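Local structure of pyocin S5 (Pseudomonas aeruginosa PAO1, 6THK) at residues 94-97 / 98-101; 179-182 / 183-187; 200-203 / 204-207. The protein is a bacteriocin that probably kills susceptible bacteria by forming channels that depolarise the cytoplasmic membrane. The protein carries 1 engineered substitution. All coordinates share one frame; numbering follows the deposited sequence.

Contact 1. Residues 94-97 / 98-101; sequences TRQE and RVDV
The side chains of Q96 and D100 slant across one another in the first turns of helix 95-121, a start closed by a capping box between T94 and E97. The Q96 amide and the D100 carboxylate are nearly coplanar, their planes 7° apart, yet OE1 of Q96 and OD1 of D100 stay 4.0 Å from each other. A water spans the interval, donating to D100 OD1 at 2.6 Å and more weakly to Q96 OE1. The bend of Q96 at chi2 (69°) turns its amide along the helix toward this water and brings OE1 within 4.1 Å of V99 CB. In E97, CG lies beside its own backbone N and the chain extends from there, which leaves OE1 near T94 N; OE2 pairs with R91. R95 leans onto helix 157-212, where its NE forms a salt bridge with E198, while R98 touches Q191 of that helix and L83 of helix 42-87. The backbone N atoms of R98, V99, D100 and V101 each donate to the carbonyl four residues earlier. Within the box, T94 N gives a weak bond to E97 OE1 at 3.3 Å. The firmer half is E97 N donating to T94 OG1 at 3.1 Å.

Contact 2. Residues 179-182 / 183-187; sequences EAVK and VLRQE
A methyl of V181, CG1, lies over one face of the R185 guanidinium, the two side chains running side by side and pointing the same way. Chi1 places this methyl anti to the valine's backbone N. It sits 3.4 Å above the guanidinium plane, displaced toward the rim, and its nearest atom there is R185 NH2 at 3.5 Å; R185 CZ follows at 3.7 Å. The arginine achieves this by folding: bends at chi2 (132°) and chi3 (55°) turn a chain that leaves CB beside the V181 carbonyl back toward the preceding turn. What meets the face is thus aliphatic, a van der Waals contact, while the charge is answered elsewhere, by a salt bridge from R185 NH1 to E110.

Both residues belong to the long helix 157-212, in a part predicted to form a coiled coil. Against helix 95-121, V181 meets L106, A180 meets M109, and L184 meets V105 and L106, all three being buried. On helix 42-87, A180 touches I71, L184 touches V75 and the more exposed V183 touches N72. Nearer the backbone, L184 CB rests 3.5 Å from A180 O, its branched end being the part that enters this packing. V183 puts CG2 3.5 Å from E179 O. The backbone bond of R185 N to V181 O, 2.8 Å, is shorter and straighter than that of Q186 N to K182 O, which measures 3.2 Å with an N-H...O angle of 142°.

Contact 3. Residues 200-203 / 204-207; sequences LSQL and ERDY
The carbonyl oxygen of S201 stands over one face of the R205 guanidinium, 3.3 Å from its plane and shifted toward the rim. The guanidinium folds against S201 without a hydrogen bond from its own N-H groups, for the angle from NH1 to S201 O is too poor. NH1 of R205 also comes within 3.4 Å of S201 CB. A bend at chi3 (-115°) folds the arginine back along helix 157-212 to this position. S201 OG is satisfied by K197 O in the turn before.

Among the amide and carboxylate contacts, Q202 is bent at chi2 (66°), which carries NE2 forward to 3.7 Å from both R205 CB and D206 OD1. Its amide stands steeply to the R205 guanidinium, the planes 69° apart, and is inclined less to the D206 carboxylate. At these distances neither approach is a hydrogen bond. The main chain supplies the regular i to i+4 ladder: R205 N donates to S201 O at 3.0 Å and D206 N reaches Q202 O at 2.9 Å, whereas Y207 N to L203 O is longer at 3.2 Å.

Charge pairing runs onward along the same helix, from E204 OE2 to R208. The whole segment falls within the predicted coiled coil, and its packing against helix 272-338 involves L203, E204 and Y207: all three reach Y280, with which the Y207 ring stacks, and Y207 also touches E283 and L284.

From the N terminus, helix 42-87 comes first, and contact 1 then marks the start of helix 95-121. Contacts 2 and 3 follow in order along helix 157-212. Each is formed by consecutive residues, so none closes a loop, and the three lie in series without nesting or crossing. Contact 1 packs beside helices 42-87 and 157-212, and contact 2 presses on helices 42-87 and 95-121, so both belong to one three-helix bundle, their centres 16 Å apart. Contact 3, with its centre 31 Å from that of contact 2, meets helix 272-338 instead. Helix 157-212 thereby links the bundle to the later long helix.

Contact 1. Residues 94-97 / 98-101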
ATOM      1  N   THR A  94       6.131  32.756 -28.010  1.00 70.57           N
ATOM      2  CA  THR A  94       6.448  31.401 -27.604  1.00 68.86           C
ATOM      3  C   THR A  94       7.067  30.685 -28.796  1.00 70.01           C
ATOM      4  O   THR A  94       6.969  31.162 -29.931  1.00 69.03           O
ATOM      5  CB  THR A  94       5.190  30.650 -27.083  1.00 77.13           C
ATOM      6  OG1 THR A  94       4.265  30.432 -28.144  1.00 76.67           O
ATOM      7  CG2 THR A  94       4.516  31.347 -25.880  1.00 75.92           C
ATOM      8  N   ARG A  95       7.665  29.532 -28.537  1.00 65.02           N
ATOM      9  CA  ARG A  95       8.267  28.740 -29.585  1.00 63.96           C
ATOM     10  C   ARG A  95       7.175  28.204 -30.500  1.00 66.73           C
ATOM     11  O   ARG A  95       7.381  28.039 -31.694  1.00 67.21           O
ATOM     12  CB  ARG A  95       9.080  27.596 -28.987  1.00 63.50           C
ATOM     13  CG  ARG A  95      10.155  27.064 -29.914  1.00 71.76           C
ATOM     14  CD  ARG A  95      11.357  26.549 -29.150  1.00 82.82           C
ATOM     15  NE  ARG A  95      12.025  27.606 -28.401  1.00 92.63           N
ATOM     16  CZ  ARG A  95      12.934  28.424 -28.912  1.00 97.36           C
ATOM     17  NH1 ARG A  95      13.282  28.311 -30.178  1.00 92.09           N
ATOM     18  NH2 ARG A  95      13.493  29.357 -28.162  1.00 73.37           N
ATOM     19  N   GLN A  96       6.006  27.937 -29.939  1.00 61.50           N
ATOM     20  CA  GLN A  96       4.898  27.433 -30.730  1.00 60.84           C
ATOM     21  C   GLN A  96       4.400  28.511 -31.683  1.00 64.30           C
ATOM     22  O   GLN A  96       4.110  28.245 -32.840  1.00 63.41           O
ATOM     23  CB  GLN A  96       3.766  26.963 -29.832  1.00 62.18           C
ATOM     24  CG  GLN A  96       2.705  26.164 -30.561  1.00 85.35           C
ATOM     25  CD  GLN A  96       3.213  24.811 -31.013  1.00108.14           C
ATOM     26  OE1 GLN A  96       4.063  24.714 -31.895  1.00102.81           O
ATOM     27  NE2 GLN A  96       2.689  23.756 -30.408  1.00101.20           N
ATOM     28  N   GLU A  97       4.290  29.729 -31.174  1.00 61.11           N
ATOM     29  CA  GLU A  97       3.859  30.878 -31.967  1.00 61.48           C
ATOM     30  C   GLU A  97       4.787  31.130 -33.170  1.00 65.45           C
ATOM     31  O   GLU A  97       4.290  31.370 -34.268  1.00 66.00           O
ATOM     32  CB  GLU A  97       3.684  32.122 -31.086  1.00 62.78           C
ATOM     33  CG  GLU A  97       2.408  32.062 -30.262  1.00 70.39           C
ATOM     34  CD  GLU A  97       2.150  33.232 -29.335  1.00 76.66           C
ATOM     35  OE1 GLU A  97       3.130  33.846 -28.853  1.00 61.03           O
ATOM     36  OE2 GLU A  97       0.961  33.536 -29.090  1.00 66.17           O
ATOM     37  N   ARG A  98       6.116  30.976 -32.966  1.00 60.30           N
ATOM     38  CA  ARG A  98       7.187  31.111 -33.955  1.00 59.15           C
ATOM     39  C   ARG A  98       7.043  30.040 -35.041  1.00 61.41           C
ATOM     40  O   ARG A  98       7.030  30.374 -36.225  1.00 61.19           O
ATOM     41  CB  ARG A  98       8.558  31.004 -33.262  1.00 60.17           C
ATOM     42  CG  ARG A  98       9.585  32.011 -33.776  1.00 74.44           C
ATOM     43  CD  ARG A  98      10.630  32.376 -32.736  1.00 81.27           C
ATOM     44  NE  ARG A  98      10.467  33.734 -32.208  1.00 92.93           N
ATOM     45  CZ  ARG A  98      10.584  34.057 -30.921  1.00112.03           C
ATOM     46  NH1 ARG A  98      10.848  33.124 -30.013  1.00103.30           N
ATOM     47  NH2 ARG A  98      10.428  35.318 -30.532  1.00 95.87           N
ATOM     48  N   VAL A  99       6.891  28.771 -34.634  1.00 56.86           N
ATOM     49  CA  VAL A  99       6.714  27.605 -35.505  1.00 56.15           C
ATOM     50  C   VAL A  99       5.459  27.770 -36.379  1.00 60.33           C
ATOM     51  O   VAL A  99       5.518  27.523 -37.580  1.00 58.16           O
ATOM     52  CB  VAL A  99       6.685  26.294 -34.659  1.00 59.59           C
ATOM     53  CG1 VAL A  99       6.157  25.104 -35.456  1.00 59.19           C
ATOM     54  CG2 VAL A  99       8.063  25.981 -34.093  1.00 59.35           C
ATOM     55  N   ASP A 100       4.343  28.219 -35.768  1.00 59.03           N
ATOM     56  CA  ASP A 100       3.051  28.415 -36.433  1.00 59.67           C
ATOM     57  C   ASP A 100       3.084  29.483 -37.537  1.00 62.78           C
ATOM     58  O   ASP A 100       2.551  29.241 -38.622  1.00 62.69           O
ATOM     59  CB  ASP A 100       1.940  28.706 -35.398  1.00 62.45           C
ATOM     60  CG  ASP A 100       1.477  27.514 -34.551  1.00 83.25           C
ATOM     61  OD1 ASP A 100       1.913  26.375 -34.830  1.00 85.25           O
ATOM     62  OD2 ASP A 100       0.658  27.725 -33.620  1.00 92.12           O
ATOM     63  N   VAL A 101       3.713  30.644 -37.265  1.00 58.63           N
ATOM     64  CA  VAL A 101       3.851  31.742 -38.223  1.00 58.82           C
ATOM     65  C   VAL A 101       4.795  31.319 -39.364  1.00 62.42           C
ATOM     66  O   VAL A 101       4.413  31.409 -40.526  1.00 62.66           O
ATOM     67  CB  VAL A 101       4.284  33.070 -37.530  1.00 63.49           C
ATOM     68  CG1 VAL A 101       4.675  34.141 -38.547  1.00 63.28           C
ATOM     69  CG2 VAL A 101       3.185  33.590 -36.607  1.00 63.37           C
TER
HETATM   70  O   HOH W   1       2.014  23.848 -34.089  1.00 85.05           O

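Contact 2. Residues 179-182 / 183-187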
ATOM      1  N   GLU A 179      15.509  29.246 -52.993  1.00 62.20           N
ATOM      2  CA  GLU A 179      16.502  29.554 -51.968  1.00 62.32           C
ATOM      3  C   GLU A 179      15.818  30.043 -50.680  1.00 64.20           C
ATOM      4  O   GLU A 179      16.192  29.612 -49.589  1.00 63.03           O
ATOM      5  CB  GLU A 179      17.499  30.606 -52.487  1.00 64.26           C
ATOM      6  CG  GLU A 179      18.894  30.486 -51.884  1.00 80.11           C
ATOM      7  CD  GLU A 179      19.711  29.272 -52.303  1.00112.03           C
ATOM      8  OE1 GLU A 179      19.541  28.793 -53.448  1.00114.50           O
ATOM      9  OE2 GLU A 179      20.533  28.806 -51.480  1.00106.63           O
ATOM     10  N   ALA A 180      14.797  30.912 -50.816  1.00 59.89           N
ATOM     11  CA  ALA A 180      14.050  31.470 -49.687  1.00 59.27           C
ATOM     12  C   ALA A 180      13.382  30.372 -48.853  1.00 61.80           C
ATOM     13  O   ALA A 180      13.370  30.465 -47.627  1.00 59.58           O
ATOM     14  CB  ALA A 180      13.017  32.469 -50.184  1.00 59.65           C
ATOM     15  N   VAL A 181      12.839  29.342 -49.533  1.00 59.51           N
ATOM     16  CA  VAL A 181      12.162  28.169 -48.965  1.00 59.78           C
ATOM     17  C   VAL A 181      13.181  27.287 -48.205  1.00 66.94           C
ATOM     18  O   VAL A 181      12.885  26.873 -47.083  1.00 66.74           O
ATOM     19  CB  VAL A 181      11.372  27.379 -50.063  1.00 62.51           C
ATOM     20  CG1 VAL A 181      10.982  25.981 -49.596  1.00 62.06           C
ATOM     21  CG2 VAL A 181      10.135  28.145 -50.530  1.00 62.05           C
ATOM     22  N   LYS A 182      14.371  27.011 -48.810  1.00 64.59           N
ATOM     23  CA  LYS A 182      15.439  26.196 -48.209  1.00 64.76           C
ATOM     24  C   LYS A 182      15.894  26.790 -46.882  1.00 69.52           C
ATOM     25  O   LYS A 182      16.043  26.055 -45.905  1.00 70.40           O
ATOM     26  CB  LYS A 182      16.638  26.061 -49.161  1.00 68.11           C
ATOM     27  CG  LYS A 182      16.438  25.026 -50.260  1.00 89.10           C
ATOM     28  CD  LYS A 182      17.459  25.182 -51.392  1.00 99.30           C
ATOM     29  CE  LYS A 182      17.371  24.064 -52.406  1.00108.55           C
ATOM     30  NZ  LYS A 182      16.115  24.124 -53.204  1.00118.67           N
ATOM     31  N   VAL A 183      16.078  28.122 -46.842  1.00 65.15           N
ATOM     32  CA  VAL A 183      16.479  28.863 -45.650  1.00 64.34           C
ATOM     33  C   VAL A 183      15.363  28.835 -44.589  1.00 66.39           C
ATOM     34  O   VAL A 183      15.661  28.473 -43.455  1.00 66.55           O
ATOM     35  CB  VAL A 183      16.974  30.296 -45.982  1.00 68.35           C
ATOM     36  CG1 VAL A 183      17.247  31.107 -44.715  1.00 67.95           C
ATOM     37  CG2 VAL A 183      18.221  30.248 -46.863  1.00 68.35           C
ATOM     38  N   LEU A 184      14.093  29.176 -44.954  1.00 60.89           N
ATOM     39  CA  LEU A 184      12.957  29.170 -44.023  1.00 60.02           C
ATOM     40  C   LEU A 184      12.696  27.782 -43.435  1.00 64.92           C
ATOM     41  O   LEU A 184      12.550  27.687 -42.227  1.00 65.31           O
ATOM     42  CB  LEU A 184      11.670  29.787 -44.608  1.00 59.69           C
ATOM     43  CG  LEU A 184      10.449  29.937 -43.651  1.00 64.66           C
ATOM     44  CD1 LEU A 184      10.786  30.749 -42.384  1.00 64.97           C
ATOM     45  CD2 LEU A 184       9.279  30.565 -44.344  1.00 64.93           C
ATOM     46  N   ARG A 185      12.707  26.718 -44.268  1.00 61.18           N
ATOM     47  CA  ARG A 185      12.522  25.317 -43.861  1.00 60.73           C
ATOM     48  C   ARG A 185      13.612  24.882 -42.855  1.00 66.42           C
ATOM     49  O   ARG A 185      13.310  24.145 -41.919  1.00 66.47           O
ATOM     50  CB  ARG A 185      12.526  24.403 -45.097  1.00 58.89           C
ATOM     51  CG  ARG A 185      11.863  23.043 -44.915  1.00 67.15           C
ATOM     52  CD  ARG A 185      10.889  22.731 -46.045  1.00 78.72           C
ATOM     53  NE  ARG A 185      11.516  22.820 -47.366  1.00 88.35           N
ATOM     54  CZ  ARG A 185      10.941  22.453 -48.507  1.00104.56           C
ATOM     55  NH1 ARG A 185       9.713  21.948 -48.508  1.00 91.33           N
ATOM     56  NH2 ARG A 185      11.596  22.570 -49.655  1.00 93.43           N
ATOM     57  N   GLN A 186      14.856  25.378 -43.025  1.00 63.17           N
ATOM     58  CA  GLN A 186      15.993  25.101 -42.142  1.00 62.98           C
ATOM     59  C   GLN A 186      15.839  25.828 -40.793  1.00 65.96           C
ATOM     60  O   GLN A 186      16.209  25.274 -39.757  1.00 65.31           O
ATOM     61  CB  GLN A 186      17.304  25.513 -42.823  1.00 64.49           C
ATOM     62  CG  GLN A 186      18.406  24.465 -42.739  1.00 85.54           C
ATOM     63  CD  GLN A 186      19.744  25.003 -43.202  1.00112.65           C
ATOM     64  OE1 GLN A 186      19.890  25.528 -44.320  1.00109.10           O
ATOM     65  NE2 GLN A 186      20.763  24.858 -42.355  1.00103.74           N
ATOM     66  N   GLU A 187      15.276  27.027 -40.822  1.00 62.00           N
ATOM     67  CA  GLU A 187      15.055  27.800 -39.615  1.00 61.58           C
ATOM     68  C   GLU A 187      13.841  27.257 -38.875  1.00 64.91           C
ATOM     69  O   GLU A 187      13.799  27.249 -37.653  1.00 63.46           O
ATOM     70  CB  GLU A 187      14.853  29.274 -39.952  1.00 62.81           C
TER

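Contact 3. Residues 200-203 / 204-207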
ATOM      1  N   LEU A 200      10.923  17.960 -23.715  1.00 68.22           N
ATOM      2  CA  LEU A 200      11.632  16.871 -23.049  1.00 67.80           C
ATOM      3  C   LEU A 200      12.104  17.292 -21.660  1.00 71.34           C
ATOM      4  O   LEU A 200      12.048  16.489 -20.726  1.00 71.24           O
ATOM      5  CB  LEU A 200      12.825  16.372 -23.879  1.00 67.88           C
ATOM      6  CG  LEU A 200      12.525  15.527 -25.124  1.00 72.67           C
ATOM      7  CD1 LEU A 200      13.812  15.052 -25.781  1.00 72.56           C
ATOM      8  CD2 LEU A 200      11.652  14.323 -24.800  1.00 74.17           C
ATOM      9  N   SER A 201      12.579  18.545 -21.530  1.00 66.49           N
ATOM     10  CA  SER A 201      13.045  19.111 -20.263  1.00 65.34           C
ATOM     11  C   SER A 201      11.899  19.132 -19.246  1.00 68.91           C
ATOM     12  O   SER A 201      12.108  18.735 -18.102  1.00 68.51           O
ATOM     13  CB  SER A 201      13.599  20.519 -20.473  1.00 67.52           C
ATOM     14  OG  SER A 201      14.783  20.509 -21.252  1.00 74.25           O
ATOM     15  N   GLN A 202      10.680  19.550 -19.678  1.00 65.45           N
ATOM     16  CA  GLN A 202       9.490  19.582 -18.828  1.00 64.99           C
ATOM     17  C   GLN A 202       9.043  18.163 -18.488  1.00 68.64           C
ATOM     18  O   GLN A 202       8.589  17.929 -17.370  1.00 69.69           O
ATOM     19  CB  GLN A 202       8.351  20.397 -19.465  1.00 66.30           C
ATOM     20  CG  GLN A 202       7.201  20.752 -18.501  1.00 81.38           C
ATOM     21  CD  GLN A 202       7.618  21.695 -17.393  1.00103.04           C
ATOM     22  OE1 GLN A 202       7.937  22.868 -17.625  1.00 98.56           O
ATOM     23  NE2 GLN A 202       7.636  21.201 -16.160  1.00 95.36           N
ATOM     24  N   LEU A 203       9.206  17.213 -19.430  1.00 63.22           N
ATOM     25  CA  LEU A 203       8.876  15.808 -19.210  1.00 61.95           C
ATOM     26  C   LEU A 203       9.805  15.215 -18.114  1.00 67.29           C
ATOM     27  O   LEU A 203       9.341  14.422 -17.295  1.00 67.07           O
ATOM     28  CB  LEU A 203       8.983  15.024 -20.525  1.00 61.23           C
ATOM     29  CG  LEU A 203       8.452  13.599 -20.530  1.00 65.37           C
ATOM     30  CD1 LEU A 203       6.935  13.563 -20.506  1.00 64.96           C
ATOM     31  CD2 LEU A 203       8.951  12.846 -21.740  1.00 68.45           C
ATOM     32  N   GLU A 204      11.088  15.622 -18.094  1.00 64.81           N
ATOM     33  CA  GLU A 204      12.075  15.201 -17.102  1.00 65.38           C
ATOM     34  C   GLU A 204      11.691  15.796 -15.740  1.00 70.29           C
ATOM     35  O   GLU A 204      11.679  15.074 -14.743  1.00 70.78           O
ATOM     36  CB  GLU A 204      13.503  15.617 -17.512  1.00 66.91           C
ATOM     37  CG  GLU A 204      14.605  14.785 -16.874  1.00 80.72           C
ATOM     38  CD  GLU A 204      16.008  15.333 -17.035  1.00110.08           C
ATOM     39  OE1 GLU A 204      16.823  14.706 -17.750  1.00105.71           O
ATOM     40  OE2 GLU A 204      16.299  16.390 -16.433  1.00107.44           O
ATOM     41  N   ARG A 205      11.320  17.100 -15.726  1.00 66.69           N
ATOM     42  CA  ARG A 205      10.846  17.851 -14.560  1.00 66.42           C
ATOM     43  C   ARG A 205       9.635  17.195 -13.889  1.00 70.70           C
ATOM     44  O   ARG A 205       9.631  17.070 -12.664  1.00 70.00           O
ATOM     45  CB  ARG A 205      10.509  19.292 -14.950  1.00 65.84           C
ATOM     46  CG  ARG A 205      11.368  20.295 -14.225  1.00 78.07           C
ATOM     47  CD  ARG A 205      11.584  21.532 -15.048  1.00 90.05           C
ATOM     48  NE  ARG A 205      12.994  21.677 -15.401  1.00104.16           N
ATOM     49  CZ  ARG A 205      13.438  21.897 -16.634  1.00118.59           C
ATOM     50  NH1 ARG A 205      12.583  22.012 -17.645  1.00105.80           N
ATOM     51  NH2 ARG A 205      14.738  22.019 -16.865  1.00104.36           N
ATOM     52  N   ASP A 206       8.614  16.780 -14.694  1.00 68.07           N
ATOM     53  CA  ASP A 206       7.386  16.112 -14.228  1.00 68.74           C
ATOM     54  C   ASP A 206       7.702  14.744 -13.627  1.00 72.44           C
ATOM     55  O   ASP A 206       7.127  14.371 -12.610  1.00 72.71           O
ATOM     56  CB  ASP A 206       6.328  15.989 -15.353  1.00 71.47           C
ATOM     57  CG  ASP A 206       5.695  17.305 -15.804  1.00 88.97           C
ATOM     58  OD1 ASP A 206       5.712  18.280 -15.014  1.00 90.75           O
ATOM     59  OD2 ASP A 206       5.137  17.345 -16.930  1.00 94.65           O
ATOM     60  N   TYR A 207       8.651  14.027 -14.234  1.00 68.10           N
ATOM     61  CA  TYR A 207       9.091  12.711 -13.801  1.00 68.09           C
ATOM     62  C   TYR A 207       9.824  12.752 -12.456  1.00 73.71           C
ATOM     63  O   TYR A 207       9.497  11.949 -11.584  1.00 73.96           O
ATOM     64  CB  TYR A 207       9.957  12.079 -14.889  1.00 68.77           C
ATOM     65  CG  TYR A 207      10.719  10.846 -14.471  1.00 69.97           C
ATOM     66  CD1 TYR A 207      10.061   9.643 -14.235  1.00 71.51           C
ATOM     67  CD2 TYR A 207      12.105  10.859 -14.383  1.00 70.91           C
ATOM     68  CE1 TYR A 207      10.764   8.484 -13.921  1.00 72.51           C
ATOM     69  CE2 TYR A 207      12.822   9.702 -14.084  1.00 71.93           C
ATOM     70  CZ  TYR A 207      12.147   8.517 -13.853  1.00 80.82           C
ATOM     71  OH  TYR A 207      12.851   7.387 -13.511  1.00 83.15           O
TER